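Beta-galactosidase (Bacillus circulans, PDB 4MAD) probably hydrolyses terminal non-reducing beta-D-galactose residues from beta-D-galactosides, using a family 35 catalytic domain built as a (beta/alpha)8 barrel. Local coordinates at residues A165-N170 against F199-P204; T65-N70 against V101-G106; D254-E259 against G554-L559. All blocks are in the same frame, centred on the assembly; numbering follows the deposited sequence.

How the contacts relate
Contacts 1 and 2 belong to the same closed parallel barrel, with centres about 11 Å apart: strands 100-104 and 163-167 are neighbours in it, and the two contacts touch where Asn170 of contact 1 meets Tyr66 and Arg104 of contact 2. Both are fully buried, and in both, backbone bonds hold parallel strands while side chains divide between barrel interior and surrounding helices. Contact 2 puts an arginine beside the predicted nucleophile, whereas the centre of contact 1 is a phenylalanine ring. Contact 3, with its centre 27 to 30 Å from the others, is partly exposed. It joins a barrel loop to the galactose-binding domain through a turn, a cis-proline and an indole edge.

Contact 1. Residues A165-N170 against F199-P204; sequences ALQIEN and FTSDGP
Gln167 and Phe199 pair in parallel, their CA atoms 4.9 Å apart, on the neighbouring barrel strands 163-167 and 197-202; residues 165-167 and 199-202 run with their directions 46° apart. Phe199 sits between two residues of the other strand: its N donates to Leu166 O at 3.0 Å, and its O accepts from Ile168 N at 2.9 Å. This is the junction of a beta-alpha-beta unit of the (beta/alpha)8 barrel, with helix 179-192 making the connection.

The Phe199 side chain takes the position between its own N and carbonyl carbon (chi1 66°), which folds the ring back over the opposite strand. Gln167 CA lies over the ring centre, and Gln167 CB sits 3.6 Å from Phe199 CE1. Ala165 reaches the same ring at its edge, with CB 3.8 Å from Phe199 CE2. The glutamine amide and the ring planes stand 84° apart. Met246 of strand 244-249 touches both residues from within the barrel. Ile168 and Thr200 lie on the other side of the sheet, meeting loosely through Ile168 CB and Thr200 CG2 at 4.2 Å, and Ile168 continues onto Leu185 and Ile189 of helix 179-192.

Beyond Ile168 the segments separate, and a water bridges them, accepting from Ser201 N and, weakly, from Glu169 N. Asn170 packs against Glu247, the predicted nucleophile, and leads into Glu171, the predicted proton donor, so this strand end probably lines the active site. The Glu169 carboxylate is held by Arg131 (salt bridge) and Tyr181 (hydrogen bond), while its OE1 also takes Asn170 N at 3.0 Å from above the carboxylate plane.

Contact 2. Residues T65-N70 against V101-G106; sequences TYVAWN and VIVRPG
Arg104 N donates to Thr65 O at 3.0 Å, and Val67 N closes the next step by donating to Arg104 O at 3.2 Å. With the bond from Thr65 N to Ile102 O, these tie strand 62-66 in parallel to strand 100-104. Tyr66 CA-H also leans on Arg104 O, so that carbonyl meets two hydrogens of the opposite segment.

Tyr66 and Arg104 project to the same side of the sheet. A bend at chi3 (64°) brings one face of the guanidinium up to the CE1-OH side of the Tyr66 ring, and Tyr66 CE1 lies 3.4 Å above the guanidinium plane, offset toward its rim, with the two planes 41° apart. Tyr66 OH comes within 2.9 Å of Arg104 NH2, but it sits over the guanidinium face, at a poor angle for a hydrogen bond. The hydroxyl is instead hydrogen-bonded to Asn170 OD1, and NH2 forms a salt bridge with Glu247, the predicted nucleophile.

On the other side of the sheet, with Thr65 and Val103, Val67 CG2 touches Val103 CG1 at 3.7 Å and continues onto Pro105, while Ile87, Tyr144 and Leu148 of the surrounding helices pack against Val67. Past the strand ends, a water donates to both Val67 O and Pro105 O, at 2.8 Å each.

Side chains gathered at the C-terminal ends of the strands, here Arg104 against Glu247, are consistent with the active-site end of a GH-A (beta/alpha)8 barrel.

Contact 3. Residues D254-E259 against G554-L559; sequences DHWGEE and GPQQTL
Two torsions lay the indole edge of Trp256 against Gly554: CG stands beside the backbone N (chi1 -67°), and chi2 of 107° presents the edge of the six-membered ring. Trp256 and Gly257 are the central residues of a type II beta turn from His255 to Glu258, closed by Glu258 N to His255 O at 3.1 Å. The turn lies in the loop after barrel strand 244-249 and docks on the galactose-binding domain just ahead of its edge strand 558-561.

Gly554 O, the carbonyl oxygen of the cis peptide to Pro555, takes Gly257 N at 2.9 Å in an almost straight bond (177°), though the donor lies above the carbonyl plane. The same oxygen meets the indole edge at Trp256 CE3, 3.2 Å away, while Gln556 O lies in the ring plane, 3.8 Å from Trp256 CZ3. Trp551 and Pro308 also pack on this indole. An alanine in place of Trp256 would probably leave a gap between the turn and residues 554-556, with Gly554 O and Gln556 O losing their aromatic neighbour.

The Pro555 ring points into the loop, its CG 3.2 Å from Glu258 O and 3.7 Å from Asp254 OD2. The Asp254 carboxylate is hydrogen-bonded to His260 and His261, which fix it beside the proline. Within the turn, His255 N donates to Glu258 OE1 at 2.9 Å. Gln556 extends its chain fully: OE1 accepts from Ser312 N in the barrel domain, and NE2 donates to Thr558 O at 2.8 Å, in the plane of that carbonyl.

Contact 1. Residues A165-N170 against F199-P204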
loop_
_atom_site.group_PDB
_atom_site.type_symbol
_atom_site.label_atom_id
_atom_site.label_comp_id
_atom_site.label_asym_id
_atom_site.label_seq_id
_atom_site.Cartn_x
_atom_site.Cartn_y
_atom_site.Cartn_z
ATOM N N ALA A 165 -12.395 -19.728 -3.077
ATOM C CA ALA A 165 -12.196 -19.578 -1.661
ATOM C C ALA A 165 -12.036 -18.139 -1.203
ATOM O O ALA A 165 -11.643 -17.303 -1.906
ATOM C CB ALA A 165 -11.082 -20.365 -1.217
ATOM N N LEU A 166 -12.367 -17.927 0.033
ATOM C CA LEU A 166 -12.180 -16.640 0.619
ATOM C C LEU A 166 -11.618 -16.685 2.038
ATOM O O LEU A 166 -11.959 -17.548 2.786
ATOM C CB LEU A 166 -13.497 -15.919 0.626
ATOM C CG LEU A 166 -14.200 -15.696 -0.686
ATOM C CD1 LEU A 166 -15.254 -16.720 -0.843
ATOM C CD2 LEU A 166 -14.802 -14.348 -0.728
ATOM N N GLN A 167 -10.781 -15.716 2.366
ATOM C CA GLN A 167 -10.201 -15.631 3.695
ATOM C C GLN A 167 -11.042 -14.768 4.604
ATOM O O GLN A 167 -11.522 -13.799 4.177
ATOM C CB GLN A 167 -8.817 -15.037 3.655
ATOM C CG GLN A 167 -8.037 -15.251 4.903
ATOM C CD GLN A 167 -6.674 -14.648 4.872
ATOM O OE1 GLN A 167 -6.518 -13.468 5.124
ATOM N NE2 GLN A 167 -5.691 -15.430 4.558
ATOM N N ILE A 168 -11.159 -15.157 5.854
ATOM C CA ILE A 168 -11.936 -14.428 6.790
ATOM C C ILE A 168 -11.190 -13.311 7.433
ATOM O O ILE A 168 -11.519 -12.225 7.189
ATOM C CB ILE A 168 -12.685 -15.311 7.774
ATOM C CG1 ILE A 168 -13.768 -16.074 7.009
ATOM C CG2 ILE A 168 -13.281 -14.462 8.835
ATOM C CD1 ILE A 168 -14.269 -17.211 7.659
ATOM N N GLU A 169 -10.179 -13.473 8.210
ATOM C CA GLU A 169 -9.708 -12.090 8.540
ATOM C C GLU A 169 -8.361 -12.148 7.837
ATOM O O GLU A 169 -8.171 -12.788 6.896
ATOM C CB GLU A 169 -9.645 -11.871 10.042
ATOM C CG GLU A 169 -10.238 -10.611 10.581
ATOM C CD GLU A 169 -9.180 -9.628 10.985
ATOM O OE1 GLU A 169 -8.006 -9.908 10.870
ATOM O OE2 GLU A 169 -9.547 -8.555 11.395
ATOM N N ASN A 170 -7.468 -11.368 8.340
ATOM C CA ASN A 170 -6.069 -11.668 8.158
ATOM C C ASN A 170 -5.069 -11.745 9.268
ATOM O O ASN A 170 -4.884 -10.814 9.974
ATOM C CB ASN A 170 -5.706 -10.564 7.190
ATOM C CG ASN A 170 -4.348 -10.764 6.566
ATOM O OD1 ASN A 170 -4.218 -11.507 5.666
ATOM N ND2 ASN A 170 -3.348 -10.121 7.085
ATOM N N PHE A 199 -11.627 -19.648 4.964
ATOM C CA PHE A 199 -10.455 -20.073 5.674
ATOM C C PHE A 199 -9.820 -18.881 6.338
ATOM O O PHE A 199 -10.111 -17.831 5.978
ATOM C CB PHE A 199 -9.473 -20.744 4.719
ATOM C CG PHE A 199 -8.913 -19.828 3.710
ATOM C CD1 PHE A 199 -7.815 -19.092 3.970
ATOM C CD2 PHE A 199 -9.507 -19.675 2.480
ATOM C CE1 PHE A 199 -7.326 -18.234 3.034
ATOM C CE2 PHE A 199 -8.984 -18.826 1.543
ATOM C CZ PHE A 199 -7.932 -18.113 1.820
ATOM N N THR A 200 -8.891 -19.124 7.237
ATOM C CA THR A 200 -8.086 -18.120 7.896
ATOM C C THR A 200 -6.606 -18.389 7.634
ATOM O O THR A 200 -6.244 -19.414 7.169
ATOM C CB THR A 200 -8.287 -18.105 9.427
ATOM O OG1 THR A 200 -8.096 -19.392 9.964
ATOM C CG2 THR A 200 -9.705 -17.597 9.755
ATOM N N SER A 201 -5.785 -17.402 7.933
ATOM C CA SER A 201 -4.358 -17.601 7.916
ATOM C C SER A 201 -3.740 -16.966 9.135
ATOM O O SER A 201 -4.217 -16.016 9.614
ATOM C CB SER A 201 -3.720 -17.082 6.622
ATOM O OG SER A 201 -3.731 -15.686 6.496
ATOM N N ASP A 202 -2.692 -17.574 9.623
ATOM C CA ASP A 202 -1.945 -17.040 10.726
ATOM C C ASP A 202 -0.491 -17.503 10.675
ATOM O O ASP A 202 -0.176 -18.387 9.959
ATOM C CB ASP A 202 -2.525 -17.470 12.039
ATOM C CG ASP A 202 -3.783 -16.756 12.380
ATOM O OD1 ASP A 202 -3.723 -15.627 12.823
ATOM O OD2 ASP A 202 -4.823 -17.356 12.211
ATOM N N GLY A 203 0.365 -16.864 11.462
ATOM C CA GLY A 203 1.702 -17.363 11.681
ATOM C C GLY A 203 1.663 -18.634 12.517
ATOM O O GLY A 203 0.806 -18.823 13.266
ATOM N N PRO A 204 2.642 -19.490 12.338
ATOM C CA PRO A 204 2.628 -20.823 12.924
ATOM C C PRO A 204 3.146 -20.827 14.342
ATOM O O PRO A 204 4.143 -21.405 14.578
ATOM C CB PRO A 204 3.626 -21.589 12.053
ATOM C CG PRO A 204 4.504 -20.621 11.522
ATOM C CD PRO A 204 3.746 -19.322 11.409
HETATM O O HOH W 1 -7.197 -14.838 8.670
#

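Contact 2. Residues T65-N70 against V101-G106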
loop_
_atom_site.group_PDB
_atom_site.type_symbol
_atom_site.label_atom_id
_atom_site.label_comp_id
_atom_site.label_asym_id
_atom_site.label_seq_id
_atom_site.Cartn_x
_atom_site.Cartn_y
_atom_site.Cartn_z
ATOM N N THR A 65 -5.856 -12.390 -4.453
ATOM C CA THR A 65 -5.755 -10.991 -4.190
ATOM C C THR A 65 -6.485 -10.597 -2.928
ATOM O O THR A 65 -7.485 -11.122 -2.630
ATOM C CB THR A 65 -6.311 -10.148 -5.333
ATOM O OG1 THR A 65 -6.038 -8.770 -5.113
ATOM C CG2 THR A 65 -7.785 -10.355 -5.444
ATOM N N TYR A 66 -5.948 -9.624 -2.223
ATOM C CA TYR A 66 -6.665 -8.909 -1.209
ATOM C C TYR A 66 -7.670 -7.971 -1.857
ATOM O O TYR A 66 -7.588 -7.742 -3.018
ATOM C CB TYR A 66 -5.738 -8.036 -0.385
ATOM C CG TYR A 66 -4.901 -8.708 0.649
ATOM C CD1 TYR A 66 -5.450 -9.427 1.668
ATOM C CD2 TYR A 66 -3.542 -8.537 0.656
ATOM C CE1 TYR A 66 -4.649 -10.002 2.632
ATOM C CE2 TYR A 66 -2.777 -9.094 1.587
ATOM C CZ TYR A 66 -3.313 -9.832 2.595
ATOM O OH TYR A 66 -2.505 -10.408 3.532
ATOM N N VAL A 67 -8.613 -7.466 -1.064
ATOM C CA VAL A 67 -9.502 -6.376 -1.449
ATOM C C VAL A 67 -9.245 -5.166 -0.564
ATOM O O VAL A 67 -9.312 -5.298 0.585
ATOM C CB VAL A 67 -10.988 -6.718 -1.244
ATOM C CG1 VAL A 67 -11.806 -5.629 -1.720
ATOM C CG2 VAL A 67 -11.367 -8.018 -1.946
ATOM N N ALA A 68 -9.025 -3.995 -1.145
ATOM C CA ALA A 68 -8.616 -2.832 -0.417
ATOM C C ALA A 68 -9.839 -1.949 -0.122
ATOM O O ALA A 68 -10.277 -1.235 -0.945
ATOM C CB ALA A 68 -7.614 -2.076 -1.218
ATOM N N TRP A 69 -10.334 -2.003 1.093
ATOM C CA TRP A 69 -11.525 -1.269 1.453
ATOM C C TRP A 69 -11.348 0.223 1.222
ATOM O O TRP A 69 -12.154 0.815 0.649
ATOM C CB TRP A 69 -11.837 -1.535 2.933
ATOM C CG TRP A 69 -13.074 -0.911 3.508
ATOM C CD1 TRP A 69 -13.984 -0.148 2.879
ATOM C CD2 TRP A 69 -13.501 -0.990 4.874
ATOM N NE1 TRP A 69 -14.975 0.235 3.751
ATOM C CE2 TRP A 69 -14.692 -0.277 4.983
ATOM C CE3 TRP A 69 -13.007 -1.618 5.999
ATOM C CZ2 TRP A 69 -15.370 -0.174 6.173
ATOM C CZ3 TRP A 69 -13.706 -1.508 7.188
ATOM C CH2 TRP A 69 -14.860 -0.801 7.253
ATOM N N ASN A 70 -10.212 0.775 1.629
ATOM C CA ASN A 70 -9.957 2.197 1.456
ATOM C C ASN A 70 -10.055 2.615 -0.019
ATOM O O ASN A 70 -10.448 3.695 -0.320
ATOM C CB ASN A 70 -8.650 2.681 2.130
ATOM C CG ASN A 70 -7.396 1.912 1.682
ATOM O OD1 ASN A 70 -7.456 1.092 0.877
ATOM N ND2 ASN A 70 -6.263 2.248 2.268
ATOM N N VAL A 101 -9.489 -18.304 -8.651
ATOM C CA VAL A 101 -9.284 -17.110 -7.827
ATOM C C VAL A 101 -9.578 -17.279 -6.314
ATOM O O VAL A 101 -10.562 -17.782 -5.946
ATOM C CB VAL A 101 -10.123 -15.963 -8.354
ATOM C CG1 VAL A 101 -10.006 -14.755 -7.467
ATOM C CG2 VAL A 101 -9.713 -15.626 -9.739
ATOM N N ILE A 102 -8.677 -16.803 -5.473
ATOM C CA ILE A 102 -8.891 -16.724 -4.049
ATOM C C ILE A 102 -8.977 -15.237 -3.734
ATOM O O ILE A 102 -8.200 -14.501 -4.211
ATOM C CB ILE A 102 -7.746 -17.333 -3.272
ATOM C CG1 ILE A 102 -7.694 -18.847 -3.477
ATOM C CG2 ILE A 102 -7.884 -17.069 -1.827
ATOM C CD1 ILE A 102 -6.526 -19.512 -2.893
ATOM N N VAL A 103 -9.977 -14.846 -2.973
ATOM C CA VAL A 103 -10.183 -13.464 -2.601
ATOM C C VAL A 103 -10.003 -13.377 -1.090
ATOM O O VAL A 103 -10.507 -14.178 -0.390
ATOM C CB VAL A 103 -11.559 -12.998 -2.947
ATOM C CG1 VAL A 103 -11.755 -11.608 -2.536
ATOM C CG2 VAL A 103 -11.774 -13.079 -4.352
ATOM N N ARG A 104 -9.378 -12.367 -0.670
ATOM C CA ARG A 104 -9.036 -12.230 0.702
ATOM C C ARG A 104 -9.600 -10.872 1.178
ATOM O O ARG A 104 -8.991 -9.883 1.022
ATOM C CB ARG A 104 -7.522 -12.304 0.916
ATOM C CG ARG A 104 -6.913 -13.653 0.570
ATOM C CD ARG A 104 -5.398 -13.699 0.690
ATOM N NE ARG A 104 -4.950 -13.491 2.064
ATOM C CZ ARG A 104 -3.680 -13.370 2.423
ATOM N NH1 ARG A 104 -2.721 -13.433 1.509
ATOM N NH2 ARG A 104 -3.364 -13.184 3.699
ATOM N N PRO A 105 -10.877 -10.746 1.511
ATOM C CA PRO A 105 -11.601 -9.488 1.662
ATOM C C PRO A 105 -11.364 -8.720 2.977
ATOM O O PRO A 105 -11.904 -7.670 3.140
ATOM C CB PRO A 105 -13.035 -9.914 1.544
ATOM C CG PRO A 105 -13.052 -11.200 2.062
ATOM C CD PRO A 105 -11.781 -11.864 1.711
ATOM N N GLY A 106 -10.498 -9.222 3.823
ATOM C CA GLY A 106 -10.182 -8.544 5.047
ATOM C C GLY A 106 -11.316 -8.602 6.055
ATOM O O GLY A 106 -11.679 -9.660 6.425
HETATM O O HOH W 2 -11.822 -5.144 1.824
#

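Contact 3. Residues D254-E259 against G554-L559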
loop_
_atom_site.group_PDB
_atom_site.type_symbol
_atom_site.label_atom_id
_atom_site.label_comp_id
_atom_site.label_asym_id
_atom_site.label_seq_id
_atom_site.Cartn_x
_atom_site.Cartn_y
_atom_site.Cartn_z
ATOM N N ASP A 254 10.541 -3.196 1.375
ATOM C CA ASP A 254 11.500 -2.223 1.844
ATOM C C ASP A 254 10.828 -1.028 2.534
ATOM O O ASP A 254 9.810 -0.590 2.136
ATOM C CB ASP A 254 12.277 -1.640 0.684
ATOM C CG ASP A 254 13.125 -2.642 -0.034
ATOM O OD1 ASP A 254 13.433 -3.654 0.531
ATOM O OD2 ASP A 254 13.482 -2.364 -1.166
ATOM N N HIS A 255 11.500 -0.536 3.570
ATOM C CA HIS A 255 11.225 0.766 4.154
ATOM C C HIS A 255 12.268 1.803 3.694
ATOM O O HIS A 255 13.377 1.470 3.438
ATOM C CB HIS A 255 11.295 0.728 5.680
ATOM C CG HIS A 255 10.465 -0.328 6.349
ATOM N ND1 HIS A 255 9.098 -0.365 6.276
ATOM C CD2 HIS A 255 10.809 -1.333 7.167
ATOM C CE1 HIS A 255 8.638 -1.351 7.004
ATOM N NE2 HIS A 255 9.654 -1.935 7.583
ATOM N N TRP A 256 11.916 3.072 3.682
ATOM C CA TRP A 256 12.885 4.060 3.291
ATOM C C TRP A 256 14.091 3.987 4.245
ATOM O O TRP A 256 13.941 3.835 5.381
ATOM C CB TRP A 256 12.280 5.476 3.282
ATOM C CG TRP A 256 11.265 5.668 2.236
ATOM C CD1 TRP A 256 9.947 5.765 2.395
ATOM C CD2 TRP A 256 11.504 5.804 0.836
ATOM N NE1 TRP A 256 9.328 5.952 1.204
ATOM C CE2 TRP A 256 10.266 5.978 0.219
ATOM C CE3 TRP A 256 12.644 5.815 0.049
ATOM C CZ2 TRP A 256 10.144 6.143 -1.153
ATOM C CZ3 TRP A 256 12.509 5.955 -1.293
ATOM C CH2 TRP A 256 11.274 6.109 -1.885
ATOM N N GLY A 257 15.278 4.049 3.689
ATOM C CA GLY A 257 16.496 3.972 4.443
ATOM C C GLY A 257 17.131 2.598 4.610
ATOM O O GLY A 257 18.243 2.497 5.036
ATOM N N GLU A 258 16.384 1.568 4.249
ATOM C CA GLU A 258 16.863 0.186 4.250
ATOM C C GLU A 258 17.639 -0.198 3.015
ATOM O O GLU A 258 17.528 0.439 2.054
ATOM C CB GLU A 258 15.719 -0.761 4.468
ATOM C CG GLU A 258 15.209 -0.708 5.835
ATOM C CD GLU A 258 13.951 -1.484 6.071
ATOM O OE1 GLU A 258 13.401 -2.080 5.149
ATOM O OE2 GLU A 258 13.522 -1.459 7.200
ATOM N N GLU A 259 18.429 -1.257 3.101
ATOM C CA GLU A 259 18.979 -1.940 1.969
ATOM C C GLU A 259 17.843 -2.708 1.288
ATOM O O GLU A 259 16.968 -3.171 1.956
ATOM C CB GLU A 259 20.092 -2.883 2.393
ATOM C CG GLU A 259 20.475 -3.837 1.316
ATOM C CD GLU A 259 21.684 -4.722 1.637
ATOM O OE1 GLU A 259 21.865 -5.021 2.801
ATOM O OE2 GLU A 259 22.375 -5.092 0.695
ATOM N N GLY A 554 16.962 6.344 -0.257
ATOM C CA GLY A 554 16.869 5.047 -0.868
ATOM C C GLY A 554 16.096 3.995 -0.128
ATOM O O GLY A 554 15.411 4.281 0.759
ATOM N N PRO A 555 16.242 2.741 -0.493
ATOM C CA PRO A 555 17.064 2.260 -1.589
ATOM C C PRO A 555 16.554 2.521 -2.989
ATOM O O PRO A 555 17.311 2.370 -3.895
ATOM C CB PRO A 555 17.065 0.752 -1.364
ATOM C CG PRO A 555 15.847 0.474 -0.648
ATOM C CD PRO A 555 15.363 1.691 0.004
ATOM N N GLN A 556 15.279 2.784 -3.129
ATOM C CA GLN A 556 14.692 3.109 -4.402
ATOM C C GLN A 556 15.124 4.508 -4.847
ATOM O O GLN A 556 15.028 5.402 -4.093
ATOM C CB GLN A 556 13.174 3.030 -4.321
ATOM C CG GLN A 556 12.430 3.578 -5.514
ATOM C CD GLN A 556 10.971 3.298 -5.470
ATOM O OE1 GLN A 556 10.467 2.967 -4.459
ATOM N NE2 GLN A 556 10.296 3.421 -6.574
ATOM N N GLN A 557 15.610 4.628 -6.084
ATOM C CA GLN A 557 15.938 5.931 -6.621
ATOM C C GLN A 557 15.242 6.303 -7.923
ATOM O O GLN A 557 15.525 7.297 -8.458
ATOM C CB GLN A 557 17.425 6.080 -6.777
ATOM C CG GLN A 557 18.150 5.762 -5.560
ATOM C CD GLN A 557 18.283 6.907 -4.633
ATOM O OE1 GLN A 557 17.960 7.976 -4.949
ATOM N NE2 GLN A 557 18.819 6.649 -3.465
ATOM N N THR A 558 14.348 5.461 -8.406
ATOM C CA THR A 558 13.577 5.713 -9.620
ATOM C C THR A 558 12.125 5.454 -9.355
ATOM O O THR A 558 11.827 4.689 -8.500
ATOM C CB THR A 558 13.948 4.798 -10.764
ATOM O OG1 THR A 558 13.951 3.450 -10.327
ATOM C CG2 THR A 558 15.269 5.125 -11.318
ATOM N N LEU A 559 11.264 6.115 -10.099
ATOM C CA LEU A 559 9.854 5.875 -10.071
ATOM C C LEU A 559 9.415 5.299 -11.415
ATOM O O LEU A 559 9.663 5.876 -12.372
ATOM C CB LEU A 559 9.032 7.147 -9.792
ATOM C CG LEU A 559 8.949 7.697 -8.378
ATOM C CD1 LEU A 559 8.260 9.050 -8.240
ATOM C CD2 LEU A 559 8.422 6.715 -7.436
#